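Endonuclease V isoform X2 (Ciona intestinalis, PDB 6OZI) probably cleaves RNA and related nucleic acid strands next to inosine, as a metal-dependent endonuclease of the RNase H clan. Local coordinates at residues F41-Y45 / R89-F94; L52-V58 / Y69-V75; N173-I177 / A187-Y192. The protein carries 1 engineered substitution. One frame throughout, in Å; residues are numbered along the deposited sequence.

Contact 1 (F41-Y45 / R89-F94). With nucleotides of chain C.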
loop_
_atom_site.group_PDB
_atom_site.type_symbol
_atom_site.label_atom_id
_atom_site.label_comp_id
_atom_site.label_asym_id
_atom_site.label_seq_id
_atom_site.Cartn_x
_atom_site.Cartn_y
_atom_site.Cartn_z
ATOM N N PHE A 41 12.620 4.151 -15.529
ATOM C CA PHE A 41 12.542 2.744 -15.887
ATOM C C PHE A 41 12.490 1.931 -14.607
ATOM O O PHE A 41 13.208 2.233 -13.652
ATOM C CB PHE A 41 13.734 2.298 -16.737
ATOM C CG PHE A 41 13.899 0.808 -16.804
ATOM C CD1 PHE A 41 13.205 0.062 -17.740
ATOM C CD2 PHE A 41 14.744 0.148 -15.924
ATOM C CE1 PHE A 41 13.357 -1.313 -17.804
ATOM C CE2 PHE A 41 14.897 -1.231 -15.981
ATOM C CZ PHE A 41 14.205 -1.959 -16.924
ATOM N N ASP A 42 11.656 0.898 -14.595
ATOM C CA ASP A 42 11.585 0.038 -13.423
ATOM C C ASP A 42 11.064 -1.332 -13.832
ATOM O O ASP A 42 10.592 -1.535 -14.954
ATOM C CB ASP A 42 10.707 0.657 -12.339
ATOM C CG ASP A 42 11.096 0.209 -10.959
ATOM O OD1 ASP A 42 12.087 -0.549 -10.821
ATOM O OD2 ASP A 42 10.412 0.625 -10.005
ATOM N N VAL A 43 11.166 -2.275 -12.895
ATOM C CA VAL A 43 10.705 -3.646 -13.078
ATOM C C VAL A 43 9.901 -4.063 -11.857
ATOM O O VAL A 43 10.355 -3.896 -10.720
ATOM C CB VAL A 43 11.876 -4.625 -13.300
ATOM C CG1 VAL A 43 11.360 -6.027 -13.436
ATOM C CG2 VAL A 43 12.655 -4.249 -14.559
ATOM N N SER A 44 8.709 -4.592 -12.097
ATOM C CA SER A 44 7.883 -5.245 -11.099
ATOM C C SER A 44 7.947 -6.750 -11.331
ATOM O O SER A 44 8.079 -7.207 -12.469
ATOM C CB SER A 44 6.442 -4.745 -11.194
ATOM O OG SER A 44 5.603 -5.364 -10.238
ATOM N N TYR A 45 7.851 -7.534 -10.263
ATOM C CA TYR A 45 7.944 -8.977 -10.424
ATOM C C TYR A 45 6.958 -9.685 -9.502
ATOM O O TYR A 45 6.571 -9.162 -8.454
ATOM C CB TYR A 45 9.377 -9.476 -10.175
ATOM C CG TYR A 45 9.836 -9.377 -8.739
ATOM C CD1 TYR A 45 10.381 -8.197 -8.238
ATOM C CD2 TYR A 45 9.734 -10.470 -7.884
ATOM C CE1 TYR A 45 10.807 -8.112 -6.923
ATOM C CE2 TYR A 45 10.154 -10.394 -6.573
ATOM C CZ TYR A 45 10.686 -9.213 -6.096
ATOM O OH TYR A 45 11.101 -9.144 -4.786
ATOM N N ARG A 89 20.245 -8.187 -13.663
ATOM C CA ARG A 89 18.817 -8.445 -13.554
ATOM C C ARG A 89 17.991 -7.539 -14.458
ATOM O O ARG A 89 16.905 -7.938 -14.895
ATOM C CB ARG A 89 18.373 -8.273 -12.100
ATOM C CG ARG A 89 16.891 -8.439 -11.841
ATOM C CD ARG A 89 16.669 -8.736 -10.377
ATOM N NE ARG A 89 15.291 -8.551 -9.945
ATOM C CZ ARG A 89 14.391 -9.524 -9.896
ATOM N NH1 ARG A 89 14.721 -10.753 -10.282
ATOM N NH2 ARG A 89 13.157 -9.265 -9.471
ATOM N N GLU A 90 18.433 -6.313 -14.731
ATOM C CA GLU A 90 17.553 -5.435 -15.500
ATOM C C GLU A 90 18.160 -4.860 -16.785
ATOM O O GLU A 90 17.515 -4.023 -17.431
ATOM C CB GLU A 90 17.025 -4.310 -14.597
ATOM C CG GLU A 90 18.080 -3.524 -13.874
ATOM C CD GLU A 90 17.501 -2.525 -12.867
ATOM O OE1 GLU A 90 16.385 -2.742 -12.334
ATOM O OE2 GLU A 90 18.183 -1.512 -12.608
ATOM N N ILE A 91 19.339 -5.320 -17.219
ATOM C CA ILE A 91 19.962 -4.740 -18.411
ATOM C C ILE A 91 19.130 -5.040 -19.657
ATOM O O ILE A 91 18.871 -4.150 -20.474
ATOM C CB ILE A 91 21.419 -5.224 -18.563
ATOM C CG1 ILE A 91 22.042 -4.672 -19.851
ATOM C CG2 ILE A 91 21.510 -6.746 -18.594
ATOM C CD1 ILE A 91 22.201 -3.173 -19.874
ATOM N N GLU A 92 18.689 -6.294 -19.821
ATOM C CA GLU A 92 17.932 -6.644 -21.024
ATOM C C GLU A 92 16.568 -5.961 -21.077
ATOM O O GLU A 92 16.234 -5.373 -22.126
ATOM C CB GLU A 92 17.810 -8.166 -21.142
ATOM C CG GLU A 92 16.960 -8.631 -22.323
ATOM C CD GLU A 92 17.615 -8.384 -23.682
ATOM O OE1 GLU A 92 18.792 -7.949 -23.722
ATOM O OE2 GLU A 92 16.949 -8.631 -24.717
ATOM N N PRO A 93 15.742 -5.981 -20.018
ATOM C CA PRO A 93 14.476 -5.233 -20.084
ATOM C C PRO A 93 14.680 -3.759 -20.390
ATOM O O PRO A 93 13.874 -3.161 -21.116
ATOM C CB PRO A 93 13.871 -5.436 -18.688
ATOM C CG PRO A 93 14.539 -6.631 -18.141
ATOM C CD PRO A 93 15.909 -6.656 -18.717
ATOM N N PHE A 94 15.711 -3.146 -19.801
ATOM C CA PHE A 94 16.012 -1.743 -20.074
ATOM C C PHE A 94 16.328 -1.516 -21.547
ATOM O O PHE A 94 15.767 -0.616 -22.178
ATOM C CB PHE A 94 17.180 -1.273 -19.218
ATOM C CG PHE A 94 17.597 0.134 -19.506
ATOM C CD1 PHE A 94 16.894 1.195 -18.955
ATOM C CD2 PHE A 94 18.686 0.406 -20.316
ATOM C CE1 PHE A 94 17.265 2.497 -19.219
ATOM C CE2 PHE A 94 19.062 1.710 -20.576
ATOM C CZ PHE A 94 18.350 2.758 -20.030
ATOM P P DT C 7 12.266 -0.461 -6.761
ATOM O OP1 DT C 7 11.619 0.372 -7.791
ATOM O OP2 DT C 7 12.375 0.059 -5.380
ATOM O "O5'" DT C 7 11.553 -1.891 -6.688
ATOM C "C5'" DT C 7 11.239 -2.617 -7.873
ATOM C "C4'" DT C 7 10.584 -3.936 -7.512
ATOM O "O4'" DT C 7 11.381 -4.593 -6.484
ATOM C "C3'" DT C 7 9.167 -3.804 -6.935
ATOM O "O3'" DT C 7 8.363 -4.878 -7.355
ATOM C "C2'" DT C 7 9.410 -3.858 -5.437
ATOM C "C1'" DT C 7 10.574 -4.840 -5.353
ATOM N N1 DT C 7 11.367 -4.666 -4.108
ATOM C C2 DT C 7 11.395 -5.693 -3.193
ATOM O O2 DT C 7 10.844 -6.762 -3.378
ATOM N N3 DT C 7 12.117 -5.433 -2.059
ATOM C C4 DT C 7 12.782 -4.260 -1.740
ATOM O O4 DT C 7 13.397 -4.119 -0.687
ATOM C C5 DT C 7 12.699 -3.211 -2.734
ATOM C C7 DT C 7 13.387 -1.895 -2.497
ATOM C C6 DT C 7 11.994 -3.458 -3.856
ATOM P P DA C 8 6.837 -5.003 -6.854
ATOM O OP1 DA C 8 6.101 -5.721 -7.913
ATOM O OP2 DA C 8 6.355 -3.676 -6.408
ATOM O "O5'" DA C 8 6.925 -5.969 -5.581
ATOM C "C5'" DA C 8 7.370 -7.320 -5.746
ATOM C "C4'" DA C 8 6.800 -8.236 -4.669
ATOM O "O4'" DA C 8 7.556 -8.096 -3.447
ATOM C "C3'" DA C 8 5.351 -7.987 -4.282
ATOM O "O3'" DA C 8 4.777 -9.206 -3.872
ATOM C "C2'" DA C 8 5.470 -7.006 -3.118
ATOM C "C1'" DA C 8 6.784 -7.429 -2.465
ATOM N N9 DA C 8 7.585 -6.318 -1.963
ATOM C C8 DA C 8 7.857 -5.140 -2.593
ATOM N N7 DA C 8 8.635 -4.339 -1.900
ATOM C C5 DA C 8 8.892 -5.047 -0.738
ATOM C C6 DA C 8 9.650 -4.750 0.420
ATOM N N6 DA C 8 10.322 -3.603 0.601
ATOM N N1 DA C 8 9.695 -5.688 1.387
ATOM C C2 DA C 8 9.026 -6.830 1.209
ATOM N N3 DA C 8 8.277 -7.213 0.180
ATOM C C4 DA C 8 8.253 -6.270 -0.767
ATOM P P A C 6 16.581 0.685 -3.283
ATOM O OP1 A C 6 16.103 1.990 -3.803
ATOM O OP2 A C 6 16.079 0.169 -1.983
ATOM O "O5'" A C 6 16.277 -0.395 -4.412
ATOM C "C5'" A C 6 16.529 -0.112 -5.781
ATOM C "C4'" A C 6 16.051 -1.240 -6.652
ATOM O "O4'" A C 6 16.767 -2.447 -6.296
ATOM C "C3'" A C 6 14.590 -1.605 -6.477
ATOM O "O3'" A C 6 13.742 -0.803 -7.274
ATOM C "C2'" A C 6 14.549 -3.084 -6.838
ATOM O "O2'" A C 6 14.520 -3.259 -8.247
ATOM C "C1'" A C 6 15.902 -3.557 -6.335
ATOM N N9 A C 6 15.874 -4.164 -4.991
ATOM C C8 A C 6 16.484 -3.684 -3.856
ATOM N N7 A C 6 16.342 -4.459 -2.809
ATOM C C5 A C 6 15.605 -5.531 -3.293
ATOM C C6 A C 6 15.127 -6.707 -2.683
ATOM N N6 A C 6 15.326 -7.013 -1.396
ATOM N N1 A C 6 14.430 -7.574 -3.454
ATOM C C2 A C 6 14.227 -7.274 -4.743
ATOM N N3 A C 6 14.628 -6.205 -5.427
ATOM C C4 A C 6 15.321 -5.368 -4.638
#
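F41 and F94 meet as a T-shaped pair: F94 turns its edge to the F41 face, with ring planes 86° apart and centroids 5.3 Å apart. F94 CD1 stands 3.7 Å from F41 CG, toward the rim of that face, while F94 CB lies over the ring in a CH-pi contact, 4.0 Å from the F41 centroid. E90 CB and P93 CB border the edge of the same ring, P93 CB 3.9 Å from F41 CZ.

At the other end, R89 lies over one face of Y45. Its CZ is 4.8 Å from the ring centroid and 20° off the normal, a cation-pi geometry, yet the guanidinium stands nearly upright on the ring and leads with NH2, 3.2 Å from Y45 CD1. The extended R89 chain delivers that group, and NH1 bonds to C79 O. C5' of DA8 of chain C lies over the opposite face, toward the rim. Y45 OH donates to DT7 O2 of chain C at 2.8 Å. This hydroxyl bond ties the ring to the base, consistent with a role in holding the bound strand. S44 OG also bonds a DA8 phosphate oxygen of chain C, though the modelled distance is very short.

Segments 41-45 and 89-94, parts of strand 37-45 and helix 86-104, run at 114° to each other, their axes 9.3 Å apart at closest. F94 continues onto L132 of helix 128-136, and S44 faces helix 227-243.

Contact 2 (L52-V58 / Y69-V75). With K (potassium ion), chain E.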
loop_
_atom_site.group_PDB
_atom_site.type_symbol
_atom_site.label_atom_id
_atom_site.label_comp_id
_atom_site.label_asym_id
_atom_site.label_seq_id
_atom_site.Cartn_x
_atom_site.Cartn_y
_atom_site.Cartn_z
ATOM N N LEU A 52 7.274 -14.460 -14.016
ATOM C CA LEU A 52 6.459 -13.368 -14.526
ATOM C C LEU A 52 6.955 -12.022 -14.000
ATOM O O LEU A 52 7.053 -11.819 -12.785
ATOM C CB LEU A 52 5.002 -13.610 -14.142
ATOM C CG LEU A 52 4.048 -12.434 -14.252
ATOM C CD1 LEU A 52 3.916 -12.053 -15.717
ATOM C CD2 LEU A 52 2.697 -12.801 -13.669
ATOM N N ALA A 53 7.261 -11.100 -14.911
ATOM C CA ALA A 53 7.653 -9.756 -14.513
ATOM C C ALA A 53 7.133 -8.770 -15.548
ATOM O O ALA A 53 6.678 -9.151 -16.627
ATOM C CB ALA A 53 9.172 -9.639 -14.357
ATOM N N VAL A 54 7.197 -7.486 -15.204
ATOM C CA VAL A 54 6.771 -6.408 -16.092
ATOM C C VAL A 54 7.780 -5.272 -15.980
ATOM O O VAL A 54 8.042 -4.782 -14.878
ATOM C CB VAL A 54 5.361 -5.895 -15.748
ATOM C CG1 VAL A 54 5.036 -4.657 -16.560
ATOM C CG2 VAL A 54 4.314 -6.982 -15.966
ATOM N N SER A 55 8.360 -4.868 -17.103
ATOM C CA SER A 55 9.190 -3.675 -17.143
ATOM C C SER A 55 8.341 -2.474 -17.543
ATOM O O SER A 55 7.261 -2.612 -18.115
ATOM C CB SER A 55 10.358 -3.851 -18.113
ATOM O OG SER A 55 9.915 -3.924 -19.456
ATOM N N CYS A 56 8.831 -1.282 -17.209
ATOM C CA CYS A 56 8.153 -0.050 -17.590
ATOM C C CYS A 56 9.184 1.037 -17.848
ATOM O O CYS A 56 10.143 1.194 -17.083
ATOM C CB CYS A 56 7.170 0.429 -16.512
ATOM S SG CYS A 56 6.385 2.038 -16.869
ATOM N N MET A 57 8.974 1.787 -18.924
ATOM C CA MET A 57 9.780 2.964 -19.209
ATOM C C MET A 57 8.831 4.137 -19.396
ATOM O O MET A 57 7.791 4.000 -20.051
ATOM C CB MET A 57 10.662 2.760 -20.450
ATOM C CG MET A 57 11.455 3.995 -20.865
ATOM S SD MET A 57 12.820 3.638 -22.010
ATOM C CE MET A 57 14.001 2.795 -20.948
ATOM N N VAL A 58 9.171 5.272 -18.786
ATOM C CA VAL A 58 8.362 6.479 -18.855
ATOM C C VAL A 58 9.253 7.623 -19.309
ATOM O O VAL A 58 10.475 7.588 -19.154
ATOM C CB VAL A 58 7.710 6.832 -17.500
ATOM C CG1 VAL A 58 6.683 5.781 -17.095
ATOM C CG2 VAL A 58 8.781 6.976 -16.427
ATOM N N TYR A 69 5.292 9.908 -22.048
ATOM C CA TYR A 69 5.445 8.580 -22.629
ATOM C C TYR A 69 5.393 7.532 -21.529
ATOM O O TYR A 69 5.930 7.740 -20.441
ATOM C CB TYR A 69 6.762 8.460 -23.403
ATOM C CG TYR A 69 7.060 7.077 -23.974
ATOM C CD1 TYR A 69 7.734 6.116 -23.220
ATOM C CD2 TYR A 69 6.697 6.748 -25.276
ATOM C CE1 TYR A 69 8.024 4.867 -23.741
ATOM C CE2 TYR A 69 6.980 5.503 -25.800
ATOM C CZ TYR A 69 7.644 4.567 -25.031
ATOM O OH TYR A 69 7.927 3.331 -25.566
ATOM N N MET A 70 4.748 6.407 -21.819
ATOM C CA MET A 70 4.746 5.273 -20.907
ATOM C C MET A 70 4.603 3.994 -21.715
ATOM O O MET A 70 3.857 3.953 -22.697
ATOM C CB MET A 70 3.617 5.376 -19.872
ATOM C CG MET A 70 3.647 4.289 -18.796
ATOM S SD MET A 70 2.769 2.776 -19.264
ATOM C CE MET A 70 1.084 3.234 -18.850
ATOM N N ASN A 71 5.330 2.957 -21.304
ATOM C CA ASN A 71 5.140 1.633 -21.878
ATOM C C ASN A 71 5.523 0.584 -20.843
ATOM O O ASN A 71 6.485 0.771 -20.091
ATOM C CB ASN A 71 5.954 1.443 -23.168
ATOM C CG ASN A 71 5.721 0.081 -23.807
ATOM O OD1 ASN A 71 4.719 -0.136 -24.493
ATOM N ND2 ASN A 71 6.650 -0.841 -23.588
ATOM N N THR A 72 4.761 -0.510 -20.803
ATOM C CA THR A 72 5.074 -1.657 -19.961
ATOM C C THR A 72 5.211 -2.890 -20.842
ATOM O O THR A 72 4.575 -2.989 -21.888
ATOM C CB THR A 72 3.995 -1.918 -18.895
ATOM O OG1 THR A 72 2.749 -2.222 -19.536
ATOM C CG2 THR A 72 3.811 -0.702 -17.999
ATOM N N THR A 73 6.042 -3.837 -20.410
ATOM C CA THR A 73 6.310 -5.037 -21.189
ATOM C C THR A 73 6.348 -6.242 -20.266
ATOM O O THR A 73 7.075 -6.238 -19.271
ATOM C CB THR A 73 7.646 -4.931 -21.934
ATOM O OG1 THR A 73 7.714 -3.681 -22.627
ATOM C CG2 THR A 73 7.788 -6.063 -22.935
ATOM N N LYS A 74 5.562 -7.265 -20.586
ATOM C CA LYS A 74 5.690 -8.533 -19.883
ATOM C C LYS A 74 7.024 -9.172 -20.251
ATOM O O LYS A 74 7.312 -9.390 -21.433
ATOM C CB LYS A 74 4.526 -9.453 -20.231
ATOM C CG LYS A 74 4.562 -10.801 -19.530
ATOM C CD LYS A 74 3.435 -11.697 -20.034
ATOM C CE LYS A 74 3.552 -13.114 -19.485
ATOM N NZ LYS A 74 4.862 -13.724 -19.845
ATOM N N VAL A 75 7.840 -9.462 -19.240
ATOM C CA VAL A 75 9.201 -9.938 -19.429
ATOM C C VAL A 75 9.449 -11.109 -18.495
ATOM O O VAL A 75 8.769 -11.281 -17.475
ATOM C CB VAL A 75 10.259 -8.843 -19.184
ATOM C CG1 VAL A 75 10.036 -7.664 -20.118
ATOM C CG2 VAL A 75 10.236 -8.407 -17.734
HETATM K K K E . 3.104 -2.449 -24.174
HETATM O O HOH W 1 5.883 -3.709 -24.793
HETATM O O HOH W 2 1.300 -3.265 -22.327
HETATM O O HOH W 3 1.799 -0.127 -22.421
#
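Strands 52-61 and 67-76 form an antiparallel beta hairpin at one side of the RNase H-like sheet, and the outer strand carries a potassium site. Six backbone bonds join them, two in each of the hydrogen-bonded pairs A53-V75, S55-T73 and M57-N71. V75 N to A53 O is the straightest (2.9 Å, 174° at the hydrogen).

With CG anti to the backbone N (chi1 -178°), N71 reaches the potassium through OD1 at 2.8 Å, and T72 O binds it at 2.8 Å; three waters are also ligands. N71 ND2 bonds E97, so the amide is held at both ends and its rotation is probably fixed. S55 OG and T73 OG1, on the same face, also bond E97.

On the face of V54, C56 and V58, T72 CB packs 3.7 Å from V54 CG1, and M70 CG lies 3.8 Å from V58 CG1 and 4.0 Å from C56 SG. On the N71 face, A53 CB touches V75 CG2.

Helix 86-104 covers the N71 face through E97 and L100, helix 227-243 covers the opposite one, and strand 52-61 pairs onward with strand 37-45.

Contact 3 (N173-I177 / A187-Y192)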
loop_
_atom_site.group_PDB
_atom_site.type_symbol
_atom_site.label_atom_id
_atom_site.label_comp_id
_atom_site.label_asym_id
_atom_site.label_seq_id
_atom_site.Cartn_x
_atom_site.Cartn_y
_atom_site.Cartn_z
ATOM N N ASN A 173 20.731 19.980 4.007
ATOM C CA ASN A 173 19.885 18.989 3.361
ATOM C C ASN A 173 20.648 18.071 2.415
ATOM O O ASN A 173 20.021 17.222 1.773
ATOM C CB ASN A 173 18.725 19.671 2.597
ATOM C CG ASN A 173 19.194 20.469 1.387
ATOM O OD1 ASN A 173 20.245 21.104 1.412
ATOM N ND2 ASN A 173 18.399 20.449 0.325
ATOM N N GLU A 174 21.973 18.195 2.328
ATOM C CA GLU A 174 22.809 17.374 1.456
ATOM C C GLU A 174 24.065 16.966 2.210
ATOM O O GLU A 174 24.701 17.806 2.853
ATOM C CB GLU A 174 23.193 18.135 0.182
ATOM C CG GLU A 174 22.032 18.376 -0.761
ATOM C CD GLU A 174 22.413 19.232 -1.948
ATOM O OE1 GLU A 174 23.227 20.159 -1.779
ATOM O OE2 GLU A 174 21.900 18.981 -3.055
ATOM N N LEU A 175 24.419 15.686 2.138
ATOM C CA LEU A 175 25.571 15.144 2.849
ATOM C C LEU A 175 26.368 14.260 1.902
ATOM O O LEU A 175 25.823 13.304 1.344
ATOM C CB LEU A 175 25.125 14.332 4.065
ATOM C CG LEU A 175 26.255 13.627 4.809
ATOM C CD1 LEU A 175 27.068 14.658 5.575
ATOM C CD2 LEU A 175 25.746 12.533 5.734
ATOM N N ASP A 176 27.655 14.546 1.745
ATOM C CA ASP A 176 28.493 13.693 0.917
ATOM C C ASP A 176 28.727 12.366 1.621
ATOM O O ASP A 176 29.052 12.330 2.810
ATOM C CB ASP A 176 29.837 14.358 0.610
ATOM C CG ASP A 176 29.701 15.579 -0.272
ATOM O OD1 ASP A 176 29.255 15.423 -1.427
ATOM O OD2 ASP A 176 30.093 16.681 0.165
ATOM N N ILE A 177 28.563 11.273 0.884
ATOM C CA ILE A 177 28.895 9.937 1.365
ATOM C C ILE A 177 30.265 9.585 0.805
ATOM O O ILE A 177 30.497 9.706 -0.405
ATOM C CB ILE A 177 27.823 8.917 0.946
ATOM C CG1 ILE A 177 26.526 9.191 1.712
ATOM C CG2 ILE A 177 28.302 7.497 1.176
ATOM C CD1 ILE A 177 25.309 8.459 1.167
ATOM N N ALA A 187 28.529 9.325 -3.303
ATOM C CA ALA A 187 27.129 9.673 -3.488
ATOM C C ALA A 187 26.806 10.879 -2.621
ATOM O O ALA A 187 27.648 11.389 -1.877
ATOM C CB ALA A 187 26.214 8.497 -3.141
ATOM N N LYS A 188 25.552 11.306 -2.698
ATOM C CA LYS A 188 25.051 12.442 -1.941
ATOM C C LYS A 188 23.728 12.020 -1.317
ATOM O O LYS A 188 22.814 11.590 -2.028
ATOM C CB LYS A 188 24.886 13.660 -2.856
ATOM C CG LYS A 188 25.236 14.981 -2.222
ATOM C CD LYS A 188 25.611 15.973 -3.308
ATOM C CE LYS A 188 26.247 17.235 -2.735
ATOM N NZ LYS A 188 27.679 17.036 -2.421
ATOM N N ALA A 189 23.656 12.069 0.008
ATOM C CA ALA A 189 22.399 11.892 0.728
ATOM C C ALA A 189 21.633 13.208 0.694
ATOM O O ALA A 189 22.138 14.231 1.162
ATOM C CB ALA A 189 22.665 11.463 2.168
ATOM N N VAL A 190 20.437 13.199 0.112
ATOM C CA VAL A 190 19.713 14.437 -0.139
ATOM C C VAL A 190 18.304 14.345 0.420
ATOM O O VAL A 190 17.736 13.258 0.594
ATOM C CB VAL A 190 19.662 14.797 -1.640
ATOM C CG1 VAL A 190 21.073 14.924 -2.207
ATOM C CG2 VAL A 190 18.828 13.783 -2.418
ATOM N N LEU A 191 17.747 15.520 0.701
ATOM C CA LEU A 191 16.389 15.665 1.216
ATOM C C LEU A 191 15.818 16.925 0.573
ATOM O O LEU A 191 16.063 18.037 1.050
ATOM C CB LEU A 191 16.408 15.750 2.736
ATOM C CG LEU A 191 15.133 15.490 3.527
ATOM C CD1 LEU A 191 15.506 15.363 4.994
ATOM C CD2 LEU A 191 14.114 16.612 3.331
ATOM N N TYR A 192 15.030 16.751 -0.485
ATOM C CA TYR A 192 14.500 17.882 -1.233
ATOM C C TYR A 192 13.009 18.086 -1.049
ATOM O O TYR A 192 12.550 19.229 -1.073
ATOM C CB TYR A 192 14.786 17.708 -2.732
ATOM C CG TYR A 192 16.257 17.714 -3.079
ATOM C CD1 TYR A 192 17.133 18.586 -2.451
ATOM C CD2 TYR A 192 16.773 16.834 -4.025
ATOM C CE1 TYR A 192 18.478 18.597 -2.768
ATOM C CE2 TYR A 192 18.121 16.835 -4.349
ATOM C CZ TYR A 192 18.968 17.717 -3.716
ATOM O OH TYR A 192 20.307 17.721 -4.030
#
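K188 and D176 form a salt bridge across a non-hydrogen-bonded pair of the antiparallel hairpin of strands 174-179 and 184-190, NZ to OD1 at 2.5 Å, a distance so short that its exact value deserves caution. The two side chains run side by side in the same direction, and the lysine bends at its last torsion (chi4 81°) to turn NZ onto the carboxylate. An alanine in place of K188 removes the amine, and the D176 carboxylate would probably be left without its charged mate and freer to turn.

Backbone bonds fix the register. L175 N reaches A189 O (2.9 Å), A189 N returns to L175 O (2.8 Å), and I177 N meets A187 O almost straight, 173° at the hydrogen. Beyond the strand ends the grip slackens: L191 N to N173 O and N173 ND2 to L191 O (3.4 Å) are both weak. N173 ND2 also lies at the edge of the Y192 ring, 3.6 Å from CD1.

On the face opposite K188, I177 CD1 packs 4.1 Å from A189 CB, and L175 CB approaches the same methyl. E174 CG touches V190 CG1 at 3.9 Å on the salt-bridge face.

Helix 157-169 packs on L175 through F164 and L167; helix 210-219 meets K188 on the other face, and also Y192 beyond the strand end. Strand 174-179 is outermost in the sheet within the chain, and strand 184-190 pairs onward with strand 200-206.

From the N terminus, strand 37-45 opens the loop that contact 1 closes on helix 86-104 after 43 intervening residues. Contact 2, the hairpin of strands 52-61 and 67-76, is nested inside that loop and touches contact 1 directly: probable backbone bonds S44 N to V54 O and D42 O to C56 N, each 2.9 Å, join their neighbouring strands. Contact 3 follows in series, pairing strands 174-179 and 184-190 with no crossing of the earlier loops. All three reach one mixed sheet, whose outermost strands within the chain, 67-76 and 174-179, lie in contacts 2 and 3; the centres of those contacts are about 30 Å apart, on opposite sides of the chain's centre.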